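Long-range contacts in exopolysaccharide biosynthesis protein (PDB 6TGF), which probably remodels exopolysaccharide biofilm as a glycan hydrolase, a trimer whose subunits each carry a parallel beta-helix like that of bacteriophage tailspikes: residues 213-217 with 239-243; 233-239 with 269-275; 259-263 with 290-294. Residue numbers count along the deposited sequence, not the author numbering.

Interaction 1: residues 213-217 with 239-243; sequences DDQGV and FDFGA. With EDO (1,2-ethanediol), chain C.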
loop_
_atom_site.group_PDB
_atom_site.type_symbol
_atom_site.label_atom_id
_atom_site.label_comp_id
_atom_site.label_asym_id
_atom_site.label_seq_id
_atom_site.Cartn_x
_atom_site.Cartn_y
_atom_site.Cartn_z
ATOM N N ASP B 213 -4.900 21.942 -38.824
ATOM C CA ASP B 213 -5.106 22.634 -37.524
ATOM C C ASP B 213 -5.586 21.604 -36.495
ATOM O O ASP B 213 -6.621 20.959 -36.759
ATOM C CB ASP B 213 -6.112 23.782 -37.667
ATOM C CG ASP B 213 -6.171 24.727 -36.479
ATOM O OD1 ASP B 213 -6.388 24.242 -35.350
ATOM O OD2 ASP B 213 -6.011 25.947 -36.695
ATOM N N ASP B 214 -4.858 21.449 -35.383
ATOM C CA ASP B 214 -5.220 20.544 -34.256
ATOM C C ASP B 214 -5.641 21.372 -33.031
ATOM O O ASP B 214 -5.854 20.763 -31.963
ATOM C CB ASP B 214 -4.086 19.563 -33.938
ATOM C CG ASP B 214 -2.768 20.206 -33.541
ATOM O OD1 ASP B 214 -2.798 21.301 -32.944
ATOM O OD2 ASP B 214 -1.718 19.601 -33.832
ATOM N N GLN B 215 -5.743 22.700 -33.182
ATOM C CA GLN B 215 -6.344 23.652 -32.203
ATOM C C GLN B 215 -5.478 23.788 -30.941
ATOM O O GLN B 215 -5.994 24.347 -29.954
ATOM C CB GLN B 215 -7.764 23.213 -31.825
ATOM C CG GLN B 215 -8.835 23.747 -32.762
ATOM C CD GLN B 215 -10.227 23.426 -32.276
ATOM O OE1 GLN B 215 -10.994 24.312 -31.906
ATOM N NE2 GLN B 215 -10.557 22.145 -32.260
ATOM N N GLY B 216 -4.216 23.341 -30.969
ATOM C CA GLY B 216 -3.337 23.324 -29.782
ATOM C C GLY B 216 -1.868 23.495 -30.128
ATOM O O GLY B 216 -1.234 24.408 -29.570
ATOM N N VAL B 217 -1.338 22.630 -30.994
ATOM C CA VAL B 217 0.102 22.600 -31.391
ATOM C C VAL B 217 0.254 23.195 -32.801
ATOM O O VAL B 217 1.246 23.917 -33.022
ATOM C CB VAL B 217 0.664 21.169 -31.294
ATOM C CG1 VAL B 217 2.131 21.101 -31.692
ATOM C CG2 VAL B 217 0.468 20.590 -29.899
ATOM N N PHE B 239 -5.305 24.568 -21.635
ATOM C CA PHE B 239 -5.114 26.017 -21.914
ATOM C C PHE B 239 -4.520 26.190 -23.319
ATOM O O PHE B 239 -4.939 27.121 -24.032
ATOM C CB PHE B 239 -4.210 26.690 -20.874
ATOM C CG PHE B 239 -4.836 27.006 -19.535
ATOM C CD1 PHE B 239 -6.212 27.023 -19.354
ATOM C CD2 PHE B 239 -4.033 27.330 -18.451
ATOM C CE1 PHE B 239 -6.765 27.328 -18.119
ATOM C CE2 PHE B 239 -4.587 27.637 -17.218
ATOM C CZ PHE B 239 -5.953 27.636 -17.053
ATOM N N ASP B 240 -3.591 25.307 -23.702
ATOM C CA ASP B 240 -2.900 25.325 -25.021
ATOM C C ASP B 240 -3.882 24.949 -26.137
ATOM O O ASP B 240 -3.600 25.309 -27.296
ATOM C CB ASP B 240 -1.688 24.389 -25.029
ATOM C CG ASP B 240 -0.608 24.794 -24.042
ATOM O OD1 ASP B 240 -0.188 25.968 -24.083
ATOM O OD2 ASP B 240 -0.208 23.937 -23.232
ATOM N N PHE B 241 -4.976 24.253 -25.804
ATOM C CA PHE B 241 -6.030 23.810 -26.755
ATOM C C PHE B 241 -7.276 24.702 -26.633
ATOM O O PHE B 241 -8.302 24.374 -27.259
ATOM C CB PHE B 241 -6.327 22.321 -26.550
ATOM C CG PHE B 241 -5.251 21.412 -27.088
ATOM C CD1 PHE B 241 -4.108 21.149 -26.348
ATOM C CD2 PHE B 241 -5.370 20.840 -28.347
ATOM C CE1 PHE B 241 -3.112 20.324 -26.851
ATOM C CE2 PHE B 241 -4.372 20.016 -28.849
ATOM C CZ PHE B 241 -3.247 19.758 -28.100
ATOM N N GLY B 242 -7.184 25.796 -25.865
ATOM C CA GLY B 242 -8.164 26.902 -25.857
ATOM C C GLY B 242 -9.166 26.820 -24.714
ATOM O O GLY B 242 -10.183 27.540 -24.782
ATOM N N ALA B 243 -8.908 25.991 -23.698
ATOM C CA ALA B 243 -9.760 25.872 -22.490
ATOM C C ALA B 243 -9.600 27.135 -21.635
ATOM O O ALA B 243 -8.502 27.725 -21.650
ATOM C CB ALA B 243 -9.404 24.633 -21.708
HETATM C C1 EDO C . -11.450 25.775 -27.527
HETATM O O1 EDO C . -11.353 24.862 -28.603
HETATM C C2 EDO C . -11.466 27.195 -27.967
HETATM O O2 EDO C . -12.747 27.802 -27.969
#
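The two loops meet backbone to ring, and glycine makes this possible. Gly216 CA sits over one face of the Phe241 ring, 3.6 Å from its centroid and 16° off the ring normal, a CH-pi contact. A CB here would point toward the 239-243 segment and collide with the ring. At the ring's edge lies Asp214 O, 3.5 Å from Phe241 CE2, while Val217 CG2 adds a looser apolar touch at 4.2 Å from Phe241 CZ.

Two reciprocal CA-H...O contacts run alongside, Phe241 CA to Gln215 O and Gly216 CA to Asp240 O, both 3.2 Å. They go with a close approach of the backbones, Gly216 CA to Phe241 CA being 4.1 Å.

Hydrogen bonds shape each loop from within. Asp214 OD1 accepts from Gly216 N (3.2 Å), forming an Asx turn, and from Val217 N (2.8 Å). On the other side, Gly242 N reaches back to Phe239 O (3.2 Å). Asp240 carries its carboxylate away to a salt bridge with Arg228, outside both loops.

A 1,2-ethanediol, probably from the crystallisation liquor, bonds weakly through O1 to Phe241 O at 3.4 Å.

Phe241 also packs on Ala257, Met258 and Trp261 of helix 252-265. The Asp-Phe-Gly-Ala run of 240-243, just ahead of that helix, is consistent with the segment that leads into the N-terminal cap of pectate-lyase-like and tailspike beta-helices.

Interaction 2: residues 233-239 with 269-275; sequences YNRLSLF and ICVQFPA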
loop_
_atom_site.group_PDB
_atom_site.type_symbol
_atom_site.label_atom_id
_atom_site.label_comp_id
_atom_site.label_asym_id
_atom_site.label_seq_id
_atom_site.Cartn_x
_atom_site.Cartn_y
_atom_site.Cartn_z
ATOM N N TYR B 233 6.442 17.692 -24.120
ATOM C CA TYR B 233 5.018 17.459 -24.490
ATOM C C TYR B 233 4.189 17.127 -23.242
ATOM O O TYR B 233 2.946 17.204 -23.326
ATOM C CB TYR B 233 4.895 16.346 -25.537
ATOM C CG TYR B 233 5.259 16.758 -26.943
ATOM C CD1 TYR B 233 4.522 17.715 -27.621
ATOM C CD2 TYR B 233 6.333 16.184 -27.603
ATOM C CE1 TYR B 233 4.848 18.101 -28.912
ATOM C CE2 TYR B 233 6.671 16.555 -28.895
ATOM C CZ TYR B 233 5.926 17.518 -29.554
ATOM O OH TYR B 233 6.252 17.889 -30.827
ATOM N N ASN B 234 4.845 16.777 -22.129
ATOM C CA ASN B 234 4.184 16.408 -20.848
ATOM C C ASN B 234 3.811 17.665 -20.046
ATOM O O ASN B 234 3.120 17.506 -19.018
ATOM C CB ASN B 234 5.047 15.454 -20.019
ATOM C CG ASN B 234 5.089 14.056 -20.598
ATOM O OD1 ASN B 234 4.065 13.525 -21.025
ATOM N ND2 ASN B 234 6.265 13.448 -20.611
ATOM N N ARG B 235 4.233 18.858 -20.488
ATOM C CA ARG B 235 3.943 20.155 -19.812
ATOM C C ARG B 235 2.799 20.893 -20.524
ATOM O O ARG B 235 2.394 21.958 -20.019
ATOM C CB ARG B 235 5.204 21.024 -19.753
ATOM C CG ARG B 235 6.346 20.388 -18.975
ATOM C CD ARG B 235 7.461 21.354 -18.618
ATOM N NE ARG B 235 7.085 22.253 -17.531
ATOM C CZ ARG B 235 6.841 23.560 -17.648
ATOM N NH1 ARG B 235 6.937 24.173 -18.818
ATOM N NH2 ARG B 235 6.505 24.257 -16.574
ATOM N N LEU B 236 2.292 20.356 -21.642
ATOM C CA LEU B 236 1.085 20.885 -22.336
ATOM C C LEU B 236 -0.135 20.707 -21.424
ATOM O O LEU B 236 -0.158 19.728 -20.648
ATOM C CB LEU B 236 0.880 20.151 -23.668
ATOM C CG LEU B 236 1.814 20.550 -24.811
ATOM C CD1 LEU B 236 1.654 19.599 -25.988
ATOM C CD2 LEU B 236 1.563 21.981 -25.260
ATOM N N SER B 237 -1.098 21.627 -21.511
ATOM C CA SER B 237 -2.397 21.586 -20.788
ATOM C C SER B 237 -3.524 21.994 -21.741
ATOM O O SER B 237 -3.216 22.400 -22.876
ATOM C CB SER B 237 -2.370 22.461 -19.558
ATOM O OG SER B 237 -2.353 23.838 -19.910
ATOM N N LEU B 238 -4.776 21.903 -21.286
ATOM C CA LEU B 238 -5.983 22.234 -22.092
ATOM C C LEU B 238 -6.019 23.736 -22.407
ATOM O O LEU B 238 -6.717 24.103 -23.372
ATOM C CB LEU B 238 -7.243 21.791 -21.342
ATOM C CG LEU B 238 -7.521 20.288 -21.351
ATOM C CD1 LEU B 238 -8.633 19.941 -20.374
ATOM C CD2 LEU B 238 -7.873 19.803 -22.749
ATOM N N PHE B 239 -5.305 24.568 -21.635
ATOM C CA PHE B 239 -5.114 26.017 -21.914
ATOM C C PHE B 239 -4.520 26.190 -23.319
ATOM O O PHE B 239 -4.939 27.121 -24.032
ATOM C CB PHE B 239 -4.210 26.690 -20.874
ATOM C CG PHE B 239 -4.836 27.006 -19.535
ATOM C CD1 PHE B 239 -6.212 27.023 -19.354
ATOM C CD2 PHE B 239 -4.033 27.330 -18.451
ATOM C CE1 PHE B 239 -6.765 27.328 -18.119
ATOM C CE2 PHE B 239 -4.587 27.637 -17.218
ATOM C CZ PHE B 239 -5.953 27.636 -17.053
ATOM N N ILE B 269 0.348 11.491 -22.515
ATOM C CA ILE B 269 -0.204 12.517 -21.574
ATOM C C ILE B 269 -1.713 12.650 -21.815
ATOM O O ILE B 269 -2.447 12.905 -20.839
ATOM C CB ILE B 269 0.505 13.885 -21.685
ATOM C CG1 ILE B 269 0.148 14.768 -20.482
ATOM C CG2 ILE B 269 0.206 14.559 -23.019
ATOM C CD1 ILE B 269 0.565 16.215 -20.593
ATOM N N CYS B 270 -2.152 12.501 -23.066
ATOM C CA CYS B 270 -3.586 12.457 -23.452
ATOM C C CYS B 270 -4.242 13.792 -23.058
ATOM O O CYS B 270 -3.882 14.807 -23.684
ATOM C CB CYS B 270 -4.239 11.225 -22.834
ATOM S SG CYS B 270 -5.832 10.785 -23.574
ATOM N N VAL B 271 -5.127 13.812 -22.051
ATOM C CA VAL B 271 -5.890 15.026 -21.625
ATOM C C VAL B 271 -5.373 15.487 -20.256
ATOM O O VAL B 271 -5.582 14.758 -19.267
ATOM C CB VAL B 271 -7.408 14.757 -21.589
ATOM C CG1 VAL B 271 -8.198 16.025 -21.306
ATOM C CG2 VAL B 271 -7.897 14.106 -22.876
ATOM N N GLN B 272 -4.736 16.662 -20.211
ATOM C CA GLN B 272 -4.171 17.275 -18.979
ATOM C C GLN B 272 -4.876 18.610 -18.714
ATOM O O GLN B 272 -4.681 19.548 -19.510
ATOM C CB GLN B 272 -2.662 17.474 -19.128
ATOM C CG GLN B 272 -1.990 18.047 -17.886
ATOM C CD GLN B 272 -2.072 17.104 -16.710
ATOM O OE1 GLN B 272 -1.756 15.922 -16.819
ATOM N NE2 GLN B 272 -2.494 17.626 -15.570
ATOM N N PHE B 273 -5.665 18.679 -17.636
ATOM C CA PHE B 273 -6.265 19.928 -17.100
ATOM C C PHE B 273 -5.212 20.699 -16.309
ATOM O O PHE B 273 -4.425 20.100 -15.581
ATOM C CB PHE B 273 -7.433 19.636 -16.155
ATOM C CG PHE B 273 -8.721 19.206 -16.810
ATOM C CD1 PHE B 273 -8.978 17.868 -17.058
ATOM C CD2 PHE B 273 -9.696 20.138 -17.133
ATOM C CE1 PHE B 273 -10.173 17.472 -17.640
ATOM C CE2 PHE B 273 -10.889 19.741 -17.718
ATOM C CZ PHE B 273 -11.125 18.409 -17.969
ATOM N N PRO B 274 -5.169 22.045 -16.415
ATOM C CA PRO B 274 -4.468 22.861 -15.427
ATOM C C PRO B 274 -5.378 23.018 -14.199
ATOM O O PRO B 274 -6.507 22.559 -14.252
ATOM C CB PRO B 274 -4.204 24.182 -16.163
ATOM C CG PRO B 274 -5.288 24.266 -17.225
ATOM C CD PRO B 274 -5.776 22.852 -17.481
ATOM N N ALA B 275 -4.872 23.633 -13.128
ATOM C CA ALA B 275 -5.639 23.907 -11.888
ATOM C C ALA B 275 -6.789 24.867 -12.217
ATOM O O ALA B 275 -6.591 25.749 -13.079
ATOM C CB ALA B 275 -4.729 24.465 -10.821
#
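Leu238 lays its CD1 methyl over the face of the Phe273 ring, 3.5 Å from the centroid and 14° off the normal, and the same methyl touches Val271 CG1 at 4.0 Å. One residue further along, the pattern is reversed: Pro274 points toward the 233-239 segment and puts its CG over the face of the Phe239 ring, with Phe239 CZ to Pro274 CG at 3.4 Å. An aliphatic group thus meets an aromatic face twice, once offered from each segment.

Beside these two CH-pi contacts, where Ser237 faces Gln272, the backbones come close. Leu238 N donates a weak hydrogen bond to Gln272 O (3.0 Å), and Ser237 CA lies 3.3 Å from the same oxygen in a CA-H...O contact.

At the other end, Ile269 CD1 pushes in among carbonyls of the turn, 3.3 Å from Asn234 O, 3.6 Å from Leu236 O and 3.8 Å from Tyr233 O. Gln272 instead leads its amide away: NE2 bonds to Phe273 O at 3.1 Å, and OE1 accepts from Arg294.

The 233-239 loop is therefore laid along the first short strand of the beta-helix, 271-272. Leu238 presses on Ile255 and Met258 of helix 252-265, while Val271 pairs through its backbone with strand 290-296 in the next coil and Phe273 reaches Ile295 and, on strand 308-311, Ile310.

Interaction 3: residues 259-263 with 290-294; sequences YQWSQ and RRFFR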
loop_
_atom_site.group_PDB
_atom_site.type_symbol
_atom_site.label_atom_id
_atom_site.label_comp_id
_atom_site.label_asym_id
_atom_site.label_seq_id
_atom_site.Cartn_x
_atom_site.Cartn_y
_atom_site.Cartn_z
ATOM N N TYR B 259 -7.288 15.470 -26.977
ATOM C CA TYR B 259 -7.441 13.995 -27.049
ATOM C C TYR B 259 -7.018 13.507 -28.437
ATOM O O TYR B 259 -6.117 12.653 -28.524
ATOM C CB TYR B 259 -8.876 13.541 -26.768
ATOM C CG TYR B 259 -9.018 12.040 -26.770
ATOM C CD1 TYR B 259 -8.295 11.275 -25.872
ATOM C CD2 TYR B 259 -9.825 11.378 -27.682
ATOM C CE1 TYR B 259 -8.385 9.894 -25.861
ATOM C CE2 TYR B 259 -9.932 9.995 -27.682
ATOM C CZ TYR B 259 -9.208 9.251 -26.766
ATOM O OH TYR B 259 -9.288 7.890 -26.729
ATOM N N GLN B 260 -7.655 14.040 -29.482
ATOM C CA GLN B 260 -7.438 13.614 -30.890
ATOM C C GLN B 260 -5.975 13.868 -31.274
ATOM O O GLN B 260 -5.413 13.031 -32.004
ATOM C CB GLN B 260 -8.397 14.334 -31.841
ATOM C CG GLN B 260 -8.667 13.548 -33.118
ATOM C CD GLN B 260 -8.950 14.440 -34.303
ATOM O OE1 GLN B 260 -8.178 15.344 -34.622
ATOM N NE2 GLN B 260 -10.059 14.183 -34.978
ATOM N N TRP B 261 -5.385 14.970 -30.793
ATOM C CA TRP B 261 -3.943 15.295 -30.973
ATOM C C TRP B 261 -3.085 14.166 -30.390
ATOM O O TRP B 261 -2.228 13.641 -31.125
ATOM C CB TRP B 261 -3.581 16.646 -30.338
ATOM C CG TRP B 261 -2.103 16.863 -30.229
ATOM C CD1 TRP B 261 -1.259 17.280 -31.217
ATOM C CD2 TRP B 261 -1.281 16.644 -29.067
ATOM N NE1 TRP B 261 0.026 17.345 -30.750
ATOM C CE2 TRP B 261 0.045 16.962 -29.436
ATOM C CE3 TRP B 261 -1.531 16.216 -27.759
ATOM C CZ2 TRP B 261 1.109 16.866 -28.539
ATOM C CZ3 TRP B 261 -0.479 16.123 -26.873
ATOM C CH2 TRP B 261 0.822 16.443 -27.261
ATOM N N SER B 262 -3.311 13.820 -29.118
ATOM C CA SER B 262 -2.538 12.807 -28.350
ATOM C C SER B 262 -2.659 11.429 -29.011
ATOM O O SER B 262 -1.668 10.678 -28.984
ATOM C CB SER B 262 -2.983 12.762 -26.912
ATOM O OG SER B 262 -4.265 12.163 -26.797
ATOM N N GLN B 263 -3.834 11.110 -29.566
ATOM C CA GLN B 263 -4.110 9.838 -30.288
ATOM C C GLN B 263 -3.316 9.814 -31.601
ATOM O O GLN B 263 -2.582 8.832 -31.826
ATOM C CB GLN B 263 -5.609 9.678 -30.556
ATOM C CG GLN B 263 -6.441 9.463 -29.297
ATOM C CD GLN B 263 -6.132 8.162 -28.597
ATOM O OE1 GLN B 263 -5.817 7.153 -29.224
ATOM N NE2 GLN B 263 -6.226 8.171 -27.278
ATOM N N ARG B 290 -9.841 1.860 -28.688
ATOM C CA ARG B 290 -8.470 2.436 -28.623
ATOM C C ARG B 290 -7.652 1.702 -27.555
ATOM O O ARG B 290 -8.227 0.859 -26.841
ATOM C CB ARG B 290 -8.546 3.938 -28.340
ATOM C CG ARG B 290 -9.230 4.732 -29.443
ATOM C CD ARG B 290 -9.220 6.211 -29.129
ATOM N NE ARG B 290 -10.030 7.005 -30.042
ATOM C CZ ARG B 290 -11.356 7.103 -29.998
ATOM N NH1 ARG B 290 -12.053 6.441 -29.090
ATOM N NH2 ARG B 290 -11.986 7.861 -30.879
ATOM N N ARG B 291 -6.354 2.006 -27.473
ATOM C CA ARG B 291 -5.410 1.423 -26.481
ATOM C C ARG B 291 -5.511 2.211 -25.169
ATOM O O ARG B 291 -5.768 1.585 -24.123
ATOM C CB ARG B 291 -3.973 1.452 -27.011
ATOM C CG ARG B 291 -3.655 0.383 -28.050
ATOM C CD ARG B 291 -2.832 -0.786 -27.532
ATOM N NE ARG B 291 -1.584 -0.396 -26.885
ATOM C CZ ARG B 291 -0.651 -1.242 -26.449
ATOM N NH1 ARG B 291 -0.811 -2.548 -26.590
ATOM N NH2 ARG B 291 0.444 -0.780 -25.871
ATOM N N PHE B 292 -5.331 3.533 -25.240
ATOM C CA PHE B 292 -5.127 4.434 -24.075
ATOM C C PHE B 292 -6.214 5.512 -24.011
ATOM O O PHE B 292 -6.601 6.066 -25.061
ATOM C CB PHE B 292 -3.752 5.104 -24.158
ATOM C CG PHE B 292 -2.719 4.555 -23.208
ATOM C CD1 PHE B 292 -2.335 3.222 -23.260
ATOM C CD2 PHE B 292 -2.117 5.379 -22.270
ATOM C CE1 PHE B 292 -1.378 2.725 -22.388
ATOM C CE2 PHE B 292 -1.160 4.881 -21.399
ATOM C CZ PHE B 292 -0.793 3.556 -21.460
ATOM N N PHE B 293 -6.678 5.796 -22.790
ATOM C CA PHE B 293 -7.361 7.058 -22.401
ATOM C C PHE B 293 -6.866 7.475 -21.013
ATOM O O PHE B 293 -7.256 6.838 -20.018
ATOM C CB PHE B 293 -8.885 6.917 -22.404
ATOM C CG PHE B 293 -9.609 8.214 -22.137
ATOM C CD1 PHE B 293 -9.851 8.647 -20.842
ATOM C CD2 PHE B 293 -10.026 9.018 -23.185
ATOM C CE1 PHE B 293 -10.505 9.847 -20.605
ATOM C CE2 PHE B 293 -10.680 10.217 -22.948
ATOM C CZ PHE B 293 -10.921 10.629 -21.658
ATOM N N ARG B 294 -6.020 8.506 -20.958
ATOM C CA ARG B 294 -5.577 9.152 -19.696
ATOM C C ARG B 294 -6.275 10.510 -19.578
ATOM O O ARG B 294 -6.436 11.190 -20.607
ATOM C CB ARG B 294 -4.052 9.295 -19.661
ATOM C CG ARG B 294 -3.528 10.075 -18.464
ATOM C CD ARG B 294 -2.043 10.352 -18.573
ATOM N NE ARG B 294 -1.549 11.189 -17.485
ATOM C CZ ARG B 294 -1.695 12.510 -17.398
ATOM N NH1 ARG B 294 -2.340 13.185 -18.337
ATOM N NH2 ARG B 294 -1.196 13.159 -16.359
HETATM O O HOH W 1 -5.027 4.926 -27.736
#
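This is a helix-on-strand contact at the N-terminal end of the parallel beta-helix, where helix 252-265 packs against an early coil, in a position consistent with the N-terminal capping helix of related beta-helix proteins. The short axes of 259-263 and 292-294 run at 137° to each other and approach to 10.2 Å, a spacing bridged by side chains, chiefly those of Tyr259 and Gln263, one helical turn apart.

Tyr259 does most of the filling. Its ring covers Phe293 obliquely, with centroids 5.2 Å apart, planes at 50°, and Tyr259 CE1 to Phe293 CD2 at 3.3 Å. The rings of both residues also meet Phe285, making an aromatic cluster of three. Arg290 comes up from the strand side: Tyr259 CE2 lies over a face of its guanidinium, and its CD is only 2.9 Å from Tyr259 OH, a tight approach. The charged end is held by Phe285, whose carbonyl accepts from Arg290 NH1.

The chain turns a corner at Arg291, so Arg290 and strand 292-294 belong to different faces of the coil; Phe293 then bonds through its backbone to Trp326 and Glu328 of the following coil. Arg294 donates to Asn301 of the second subunit, bringing the trimer interface close by.

Gln263 bridges to the strand with both ends of its amide: NE2 donates directly to Phe292 O at 3.1 Å, while OE1 accepts from a water (2.8 Å) that in turn accepts from Phe292 N at 2.9 Å.

The three contacts form a continuous path from the entrance loops into the first coils of the beta-helix. Interactions 1 and 2, with centres about 10 Å apart, share Phe239 and are tied by a probable hydrogen bond from Ala243 N to Leu238 O (2.9 Å). Interaction 3 lies about 15 Å from interaction 1 and 13 Å from interaction 2, measured between centres. Trp261 spans the first gap, its NE1 3.4 Å from Val217 CG2. Arg294 spans the second, with NH1 2.5 Å from Ile269 O and NH2 2.9 Å from Gln272 OE1. Interactions 2 and 3 both touch the second subunit. The ethanediol beside interaction 1 does not identify a substrate site.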